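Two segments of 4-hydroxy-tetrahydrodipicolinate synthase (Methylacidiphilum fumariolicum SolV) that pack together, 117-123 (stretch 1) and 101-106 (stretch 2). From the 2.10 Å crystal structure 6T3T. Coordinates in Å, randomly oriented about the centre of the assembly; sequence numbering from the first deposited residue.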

# COMPACT_ATOMS: atom_id res chain seq x y z
N ARG A 117 -17.51 -1.57 20.33
CA ARG A 117 -18.93 -1.73 20.62
C ARG A 117 -19.51 -2.97 19.95
O ARG A 117 -20.36 -3.65 20.53
CB ARG A 117 -19.71 -0.50 20.19
CG ARG A 117 -19.35 0.75 20.96
CD ARG A 117 -20.14 1.93 20.46
NE ARG A 117 -19.60 3.19 20.97
CZ ARG A 117 -19.96 3.73 22.13
NH1 ARG A 117 -20.86 3.12 22.89
NH2 ARG A 117 -19.41 4.87 22.54
N HIS A 118 -19.09 -3.26 18.71
CA HIS A 118 -19.61 -4.42 17.99
C HIS A 118 -19.27 -5.71 18.73
O HIS A 118 -20.15 -6.52 19.06
CB HIS A 118 -19.04 -4.44 16.57
CG HIS A 118 -19.32 -5.69 15.80
ND1 HIS A 118 -20.48 -5.86 15.08
CD2 HIS A 118 -18.57 -6.79 15.58
CE1 HIS A 118 -20.44 -7.03 14.46
NE2 HIS A 118 -19.28 -7.61 14.74
N PHE A 119 -17.99 -5.92 19.00
CA PHE A 119 -17.58 -7.16 19.64
C PHE A 119 -18.06 -7.21 21.09
O PHE A 119 -18.52 -8.27 21.54
CB PHE A 119 -16.06 -7.34 19.53
CG PHE A 119 -15.57 -7.69 18.12
CD1 PHE A 119 -15.93 -8.90 17.53
CD2 PHE A 119 -14.73 -6.85 17.42
CE1 PHE A 119 -15.49 -9.24 16.25
CE2 PHE A 119 -14.27 -7.19 16.12
CZ PHE A 119 -14.68 -8.38 15.54
N SER A 120 -18.06 -6.07 21.81
CA SER A 120 -18.55 -6.10 23.19
C SER A 120 -20.02 -6.49 23.25
O SER A 120 -20.43 -7.26 24.12
CB SER A 120 -18.36 -4.75 23.88
OG SER A 120 -16.99 -4.43 23.98
N ALA A 121 -20.83 -5.97 22.34
CA ALA A 121 -22.25 -6.29 22.34
C ALA A 121 -22.48 -7.77 22.09
O ALA A 121 -23.35 -8.37 22.72
CB ALA A 121 -22.99 -5.45 21.30
N ILE A 122 -21.71 -8.38 21.16
CA ILE A 122 -21.84 -9.81 20.87
C ILE A 122 -21.36 -10.63 22.06
O ILE A 122 -22.02 -11.59 22.48
CB ILE A 122 -21.08 -10.20 19.60
CG1 ILE A 122 -21.55 -9.39 18.39
CG2 ILE A 122 -21.23 -11.74 19.34
CD1 ILE A 122 -20.53 -9.37 17.21
N ALA A 123 -20.21 -10.26 22.63
CA ALA A 123 -19.70 -10.98 23.79
C ALA A 123 -20.71 -10.96 24.94
O ALA A 123 -20.93 -11.99 25.60
CB ALA A 123 -18.38 -10.36 24.24
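Stretch 2 101-106: LLVSPY

Leu-102 and Phe-119 form the apolar centre of this contact. Leu-102 belongs to an extended strand that begins earlier in the chain and includes 101-103; it runs nearly antiparallel to the helix of stretch 1: their N-to-C directions differ by 156°, and the axes approach to 10.7 Å. Leu-102 points its CA-to-CB bond toward the helix, whereas Val-103, next along the strand, points away, in keeping with the usual alternation along a strand. The flexible, branched leucine side chain meets two helix residues about one turn apart, Leu-102 CD1 lying 3.5 Å from Ile-122 CG2 and Leu-102 CB 3.7 Å from Phe-119 CE1. The CA-to-CB bond of Phe-119 points sideways to stretch 2, but with chi1 in the m well the end of the side chain, a flat ring, comes nearer, and Phe-119 CZ lies within 3.5 Å of Ser-104 CA, which sits at the ring edge. The small serine side chain is also close, Ser-104 CB lying 3.9 Å from Phe-119 CZ.

Beyond the strand the chain continues as an extended loop, and Pro-105 settles over one face of the His-118 imidazole. Pro-105 CG stands 3.6 Å from the centroid of the His-118 ring, 6° off its normal, a CH-pi contact suited to the rigid pyrrolidine.

No direct hydrogen bond joins the stretches. At the polar edge, water 1 bridges them, donating to Val-103 O (2.6 Å from the water O) and hydrogen-bonding to His-118 NE2 (2.8 Å from the same O).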

# COMPACT_ATOMS: atom_id res chain seq x y z
N LEU A 101 -16.32 -18.00 16.11
CA LEU A 101 -15.31 -17.16 15.48
C LEU A 101 -16.01 -15.96 14.85
O LEU A 101 -16.88 -16.13 14.00
CB LEU A 101 -14.56 -17.93 14.40
CG LEU A 101 -13.41 -17.23 13.69
CD1 LEU A 101 -12.21 -17.20 14.62
CD2 LEU A 101 -13.05 -17.91 12.36
N LEU A 102 -15.61 -14.75 15.24
CA LEU A 102 -16.27 -13.52 14.82
C LEU A 102 -15.32 -12.69 13.94
O LEU A 102 -14.41 -12.04 14.44
CB LEU A 102 -16.74 -12.71 16.03
CG LEU A 102 -17.79 -13.35 16.97
CD1 LEU A 102 -18.00 -12.52 18.25
CD2 LEU A 102 -19.13 -13.58 16.26
N VAL A 103 -15.53 -12.74 12.62
CA VAL A 103 -14.77 -11.86 11.74
C VAL A 103 -15.12 -10.42 12.06
O VAL A 103 -16.26 -10.10 12.44
CB VAL A 103 -15.09 -12.18 10.26
CG1 VAL A 103 -16.52 -11.70 9.91
CG2 VAL A 103 -14.05 -11.53 9.32
N SER A 104 -14.14 -9.53 11.91
CA SER A 104 -14.47 -8.12 12.08
C SER A 104 -15.41 -7.71 10.94
O SER A 104 -15.38 -8.30 9.86
CB SER A 104 -13.21 -7.25 12.09
OG SER A 104 -12.54 -7.36 10.88
N PRO A 105 -16.31 -6.76 11.20
CA PRO A 105 -17.18 -6.25 10.13
C PRO A 105 -16.41 -5.93 8.86
O PRO A 105 -15.33 -5.33 8.90
CB PRO A 105 -17.80 -5.00 10.75
CG PRO A 105 -17.91 -5.33 12.20
CD PRO A 105 -16.68 -6.20 12.51
N TYR A 106 -16.95 -6.37 7.74
CA TYR A 106 -16.40 -6.13 6.42
C TYR A 106 -17.26 -5.07 5.73
O TYR A 106 -18.45 -4.90 6.04
CB TYR A 106 -16.37 -7.45 5.63
CG TYR A 106 -17.66 -8.23 5.82
CD1 TYR A 106 -18.83 -7.91 5.10
CD2 TYR A 106 -17.75 -9.18 6.81
CE1 TYR A 106 -20.03 -8.59 5.33
CE2 TYR A 106 -18.92 -9.85 7.06
CZ TYR A 106 -20.05 -9.56 6.33
OH TYR A 106 -21.20 -10.24 6.61
O HOH W 1 -18.75 -9.76 12.96